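Long-range contacts in ribose-phosphate pyrophosphokinase (Sulfolobus solfataricus, PDB 4TWB), which transfers the pyrophosphoryl group of ATP to the 1-hydroxyl of ribose 5-phosphate, making the nucleotide precursor PRPP: residues G6-G11 with V53-Y58; T83-Y88 with T120-E125. One frame throughout, in Å; residues are numbered along the deposited sequence.

Interaction 1 closes before interaction 2 opens along the chain, and their centres lie about 11 Å apart, interaction 2 within the mixed sheet of the N-terminal half and interaction 1 in loops leaving the same sheet. Strands 2-5, 49-53, 81-86 and 120-124 follow one another across that sheet, all parallel. Interaction 1 joins the loops that leave the first two, while interaction 2 zips together the last two. The 53-58 and 83-88 segments touch directly: Gln54 N is 3.0 Å from Ile85 O, a probable hydrogen bond. Interaction 1 and the last residues of interaction 2 lie at the C-terminal ends of these strands, from which loops carrying Arg93 and His127, residues that line the AMP pocket, continue.

Interaction 1 (G6-G11 with V53-Y58); sequences GSATNG and VQTTDY
Gln54 reaches Ser7 and Ala8 through a chain bent at chi2 (-64°), which brings CD back toward the 6-11 loop although the CB of this residue points away from it. In Thr55 the first torsion instead puts OG1 anti to the backbone N (chi1 -163°), leaving CG2 between N and the carbonyl carbon, on the side of Ala8 O and Asn10 ND2. The amide oxygen Gln54 OE1 accepts a hydrogen bond from Ala8 N at 2.6 Å, with the donor in the carbonyl plane. Ser7 N is also near OE1, but its angle is too poor for a bond. Ser7 OG lies beside the same amide and is hydrogen-bonded to Glu66 of helix 60-76.

Backbone bonds flank this side-chain bridge: Gly6 N donates to Val53 O at 2.8 Å, and Thr55 N donates to Ala8 O at 2.7 Å with an N-H...O angle of 174°. The two loops follow adjacent parallel strands, 2-5 and 49-53, and lead into helices 12-20 and 60-76, so the contact continues the strand pairing into the strand-to-helix turns of an alpha/beta domain. An alanine at Gln54 would probably leave Ala8 N without this acceptor and the 6-11 loop less firmly held to the loop that follows strand 49-53.

Next to the polar bridge, Thr9 CG2 lies 3.8 Å from Val53 CG1, the two side chains crossing at about a right angle. Thr9 OG1 has its own partner in Asp13, at the start of helix 12-20. Farther along, Asn10 ND2 comes to 3.6 Å from Thr55 CG2, again with the side chains crosswise. The hydroxyl of Thr55 is engaged outside the contact, with Thr270 O and Tyr88 N.

Interaction 2 (T83-Y88 with T120-E125); sequences TAIVPY and TLVVVE
Thr83 and Thr120 begin the pairing side by side, their side chains pointing the same way and their CG2 methyls 3.7 Å apart. Ala84 then bonds through both backbone groups: its N donates to Thr120 O at 2.8 Å, and its O accepts from Val122 N at 2.8 Å. Because Ala84 bonds to the residues before and after its neighbour Leu121, the pairing has the register of a parallel ladder, and the strand segments run at 16° to each other. Ile85 lays CG1 alongside Val122 CB, 3.9 Å away, on the same face as Thr83. On the other face Val86 CG1 meets Leu121 CD1, the side chains crossing obliquely; Val86 N donates to Val122 O at 2.9 Å. Beyond Val86, Pro87 O accepts a weak bond from Val124 N at 3.3 Å.

The pair closes a beta-alpha-beta unit whose crossover contains helix 105-114. Strand 49-53 flanks strand 81-86, Ile85 touching Val53, and strand 138-142 flanks strand 120-124, Val122 touching Lys140 and Val142; Ile85 and Pro87 also reach helix 12-20, at Leu16 and Ile12.

Interaction 1 (G6-G11 with V53-Y58)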
loop_
_atom_site.group_PDB
_atom_site.type_symbol
_atom_site.label_atom_id
_atom_site.label_comp_id
_atom_site.label_asym_id
_atom_site.label_seq_id
_atom_site.Cartn_x
_atom_site.Cartn_y
_atom_site.Cartn_z
ATOM N N GLY A 6 10.448 3.383 -12.123
ATOM C CA GLY A 6 9.566 2.519 -11.363
ATOM C C GLY A 6 8.287 2.177 -12.096
ATOM O O GLY A 6 8.183 2.341 -13.312
ATOM N N SER A 7 7.310 1.694 -11.339
ATOM C CA SER A 7 6.008 1.327 -11.877
ATOM C C SER A 7 5.122 2.531 -12.152
ATOM O O SER A 7 4.079 2.407 -12.805
ATOM C CB SER A 7 5.286 0.422 -10.884
ATOM O OG SER A 7 5.163 1.055 -9.622
ATOM N N ALA A 8 5.528 3.685 -11.623
ATOM C CA ALA A 8 4.755 4.922 -11.752
ATOM C C ALA A 8 5.653 6.131 -12.021
ATOM O O ALA A 8 6.037 6.878 -11.123
ATOM C CB ALA A 8 3.888 5.152 -10.517
ATOM N N THR A 9 6.006 6.291 -13.283
ATOM C CA THR A 9 6.715 7.452 -13.762
ATOM C C THR A 9 5.697 8.006 -14.728
ATOM O O THR A 9 4.907 7.236 -15.289
ATOM C CB THR A 9 7.945 7.035 -14.558
ATOM O OG1 THR A 9 7.541 6.608 -15.866
ATOM C CG2 THR A 9 8.655 5.897 -13.865
ATOM N N ASN A 10 5.657 9.316 -14.930
ATOM C CA ASN A 10 4.663 9.811 -15.882
ATOM C C ASN A 10 5.345 10.344 -17.125
ATOM O O ASN A 10 5.011 11.403 -17.643
ATOM C CB ASN A 10 3.740 10.841 -15.239
ATOM C CG ASN A 10 2.819 10.223 -14.207
ATOM O OD1 ASN A 10 1.845 9.546 -14.549
ATOM N ND2 ASN A 10 3.119 10.462 -12.931
ATOM N N GLY A 11 6.317 9.572 -17.593
ATOM C CA GLY A 11 7.163 9.980 -18.691
ATOM C C GLY A 11 8.412 10.628 -18.139
ATOM O O GLY A 11 9.371 10.871 -18.868
ATOM N N VAL A 53 12.997 6.854 -10.384
ATOM C CA VAL A 53 11.793 7.643 -10.552
ATOM C C VAL A 53 10.546 6.832 -10.193
ATOM O O VAL A 53 10.185 5.898 -10.905
ATOM C CB VAL A 53 11.661 8.139 -11.987
ATOM C CG1 VAL A 53 10.333 8.882 -12.162
ATOM C CG2 VAL A 53 12.838 9.040 -12.337
ATOM N N GLN A 54 9.914 7.193 -9.076
ATOM C CA GLN A 54 8.667 6.580 -8.618
ATOM C C GLN A 54 7.776 7.655 -8.041
ATOM O O GLN A 54 8.076 8.197 -6.986
ATOM C CB GLN A 54 8.916 5.555 -7.503
ATOM C CG GLN A 54 8.745 4.113 -7.911
ATOM C CD GLN A 54 7.332 3.772 -8.329
ATOM O OE1 GLN A 54 7.033 3.686 -9.514
ATOM N NE2 GLN A 54 6.460 3.573 -7.363
ATOM N N THR A 55 6.677 7.969 -8.708
ATOM C CA THR A 55 5.727 8.886 -8.108
ATOM C C THR A 55 4.760 8.055 -7.299
ATOM O O THR A 55 4.651 6.858 -7.519
ATOM C CB THR A 55 4.972 9.718 -9.150
ATOM O OG1 THR A 55 4.374 10.846 -8.505
ATOM C CG2 THR A 55 3.895 8.903 -9.811
ATOM N N THR A 56 4.067 8.677 -6.354
ATOM C CA THR A 56 3.165 7.930 -5.495
ATOM C C THR A 56 1.740 8.462 -5.531
ATOM O O THR A 56 1.046 8.456 -4.515
ATOM C CB THR A 56 3.688 7.839 -4.040
ATOM O OG1 THR A 56 3.739 9.144 -3.455
ATOM C CG2 THR A 56 5.079 7.215 -4.012
ATOM N N ASP A 57 1.302 8.905 -6.710
ATOM C CA ASP A 57 -0.111 9.228 -6.933
ATOM C C ASP A 57 -1.002 7.977 -6.830
ATOM O O ASP A 57 -0.506 6.878 -6.588
ATOM C CB ASP A 57 -0.316 9.935 -8.282
ATOM C CG ASP A 57 0.113 9.095 -9.467
ATOM O OD1 ASP A 57 -0.401 9.332 -10.583
ATOM O OD2 ASP A 57 0.963 8.203 -9.298
ATOM N N TYR A 58 -2.311 8.140 -7.021
ATOM C CA TYR A 58 -3.233 7.008 -6.890
ATOM C C TYR A 58 -2.884 5.844 -7.822
ATOM O O TYR A 58 -2.702 6.042 -9.022
ATOM C CB TYR A 58 -4.685 7.439 -7.123
ATOM C CG TYR A 58 -5.681 6.317 -6.886
ATOM C CD1 TYR A 58 -6.263 6.123 -5.635
ATOM C CD2 TYR A 58 -6.019 5.439 -7.910
ATOM C CE1 TYR A 58 -7.162 5.100 -5.419
ATOM C CE2 TYR A 58 -6.911 4.402 -7.703
ATOM C CZ TYR A 58 -7.483 4.231 -6.455
ATOM O OH TYR A 58 -8.376 3.193 -6.246
#

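Interaction 2 (T83-Y88 with T120-E125)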
loop_
_atom_site.group_PDB
_atom_site.type_symbol
_atom_site.label_atom_id
_atom_site.label_comp_id
_atom_site.label_asym_id
_atom_site.label_seq_id
_atom_site.Cartn_x
_atom_site.Cartn_y
_atom_site.Cartn_z
ATOM N N THR A 83 19.131 7.566 -5.315
ATOM C CA THR A 83 18.400 8.820 -5.294
ATOM C C THR A 83 16.979 8.536 -5.732
ATOM O O THR A 83 16.731 8.096 -6.861
ATOM C CB THR A 83 19.020 9.861 -6.227
ATOM O OG1 THR A 83 20.289 10.276 -5.704
ATOM C CG2 THR A 83 18.103 11.062 -6.347
ATOM N N ALA A 84 16.039 8.774 -4.826
ATOM C CA ALA A 84 14.639 8.531 -5.128
ATOM C C ALA A 84 13.970 9.814 -5.548
ATOM O O ALA A 84 13.837 10.743 -4.753
ATOM C CB ALA A 84 13.936 7.940 -3.921
ATOM N N ILE A 85 13.564 9.864 -6.806
ATOM C CA ILE A 85 12.822 10.996 -7.328
ATOM C C ILE A 85 11.350 10.635 -7.262
ATOM O O ILE A 85 10.847 9.848 -8.065
ATOM C CB ILE A 85 13.225 11.324 -8.784
ATOM C CG1 ILE A 85 14.683 11.787 -8.851
ATOM C CG2 ILE A 85 12.297 12.387 -9.381
ATOM C CD1 ILE A 85 15.263 11.681 -10.251
ATOM N N VAL A 86 10.664 11.172 -6.272
ATOM C CA VAL A 86 9.245 10.914 -6.138
ATOM C C VAL A 86 8.505 12.225 -6.321
ATOM O O VAL A 86 8.436 13.045 -5.398
ATOM C CB VAL A 86 8.935 10.149 -4.812
ATOM C CG1 VAL A 86 10.167 10.096 -3.939
ATOM C CG2 VAL A 86 7.726 10.717 -4.066
ATOM N N PRO A 87 8.020 12.459 -7.550
ATOM C CA PRO A 87 7.383 13.716 -7.952
ATOM C C PRO A 87 6.246 14.121 -7.013
ATOM O O PRO A 87 6.266 15.217 -6.458
ATOM C CB PRO A 87 6.869 13.414 -9.366
ATOM C CG PRO A 87 7.838 12.407 -9.893
ATOM C CD PRO A 87 8.212 11.552 -8.696
ATOM N N TYR A 88 5.257 13.258 -6.845
ATOM C CA TYR A 88 4.238 13.500 -5.833
ATOM C C TYR A 88 4.433 12.536 -4.662
ATOM O O TYR A 88 4.301 11.325 -4.824
ATOM C CB TYR A 88 2.828 13.355 -6.410
ATOM C CG TYR A 88 1.750 13.445 -5.351
ATOM C CD1 TYR A 88 1.504 14.641 -4.684
ATOM C CD2 TYR A 88 0.989 12.332 -5.002
ATOM C CE1 TYR A 88 0.523 14.728 -3.701
ATOM C CE2 TYR A 88 0.010 12.408 -4.019
ATOM C CZ TYR A 88 -0.220 13.609 -3.373
ATOM O OH TYR A 88 -1.190 13.690 -2.398
ATOM N N THR A 120 19.231 9.888 -1.126
ATOM C CA THR A 120 18.804 11.230 -1.461
ATOM C C THR A 120 17.376 11.180 -1.943
ATOM O O THR A 120 17.041 10.381 -2.820
ATOM C CB THR A 120 19.708 11.845 -2.551
ATOM O OG1 THR A 120 20.893 12.379 -1.946
ATOM C CG2 THR A 120 18.990 12.962 -3.275
ATOM N N LEU A 121 16.544 12.044 -1.364
ATOM C CA LEU A 121 15.129 12.158 -1.733
ATOM C C LEU A 121 14.822 13.459 -2.482
ATOM O O LEU A 121 15.134 14.554 -1.998
ATOM C CB LEU A 121 14.272 12.047 -0.473
ATOM C CG LEU A 121 12.783 12.359 -0.551
ATOM C CD1 LEU A 121 12.108 11.480 -1.566
ATOM C CD2 LEU A 121 12.150 12.159 0.817
ATOM N N VAL A 122 14.219 13.334 -3.664
ATOM C CA VAL A 122 13.859 14.487 -4.490
ATOM C C VAL A 122 12.347 14.587 -4.630
ATOM O O VAL A 122 11.710 13.666 -5.141
ATOM C CB VAL A 122 14.448 14.377 -5.904
ATOM C CG1 VAL A 122 14.069 15.589 -6.700
ATOM C CG2 VAL A 122 15.943 14.236 -5.842
ATOM N N VAL A 123 11.769 15.702 -4.190
ATOM C CA VAL A 123 10.313 15.867 -4.209
ATOM C C VAL A 123 9.903 17.180 -4.869
ATOM O O VAL A 123 10.572 18.203 -4.707
ATOM C CB VAL A 123 9.734 15.862 -2.787
ATOM C CG1 VAL A 123 8.236 15.887 -2.836
ATOM C CG2 VAL A 123 10.205 14.629 -2.035
ATOM N N VAL A 124 8.808 17.159 -5.615
ATOM C CA VAL A 124 8.291 18.370 -6.224
ATOM C C VAL A 124 7.143 18.937 -5.369
ATOM O O VAL A 124 6.230 18.208 -4.999
ATOM C CB VAL A 124 7.820 18.101 -7.655
ATOM C CG1 VAL A 124 7.301 19.387 -8.301
ATOM C CG2 VAL A 124 8.950 17.526 -8.470
ATOM N N GLU A 125 7.202 20.233 -5.059
ATOM C CA GLU A 125 6.202 20.892 -4.212
ATOM C C GLU A 125 5.649 20.004 -3.110
ATOM O O GLU A 125 4.471 19.630 -3.131
ATOM C CB GLU A 125 5.021 21.473 -5.014
ATOM C CG GLU A 125 5.292 22.760 -5.731
ATOM C CD GLU A 125 5.722 23.876 -4.813
ATOM O OE1 GLU A 125 4.867 24.471 -4.119
ATOM O OE2 GLU A 125 6.928 24.174 -4.814
#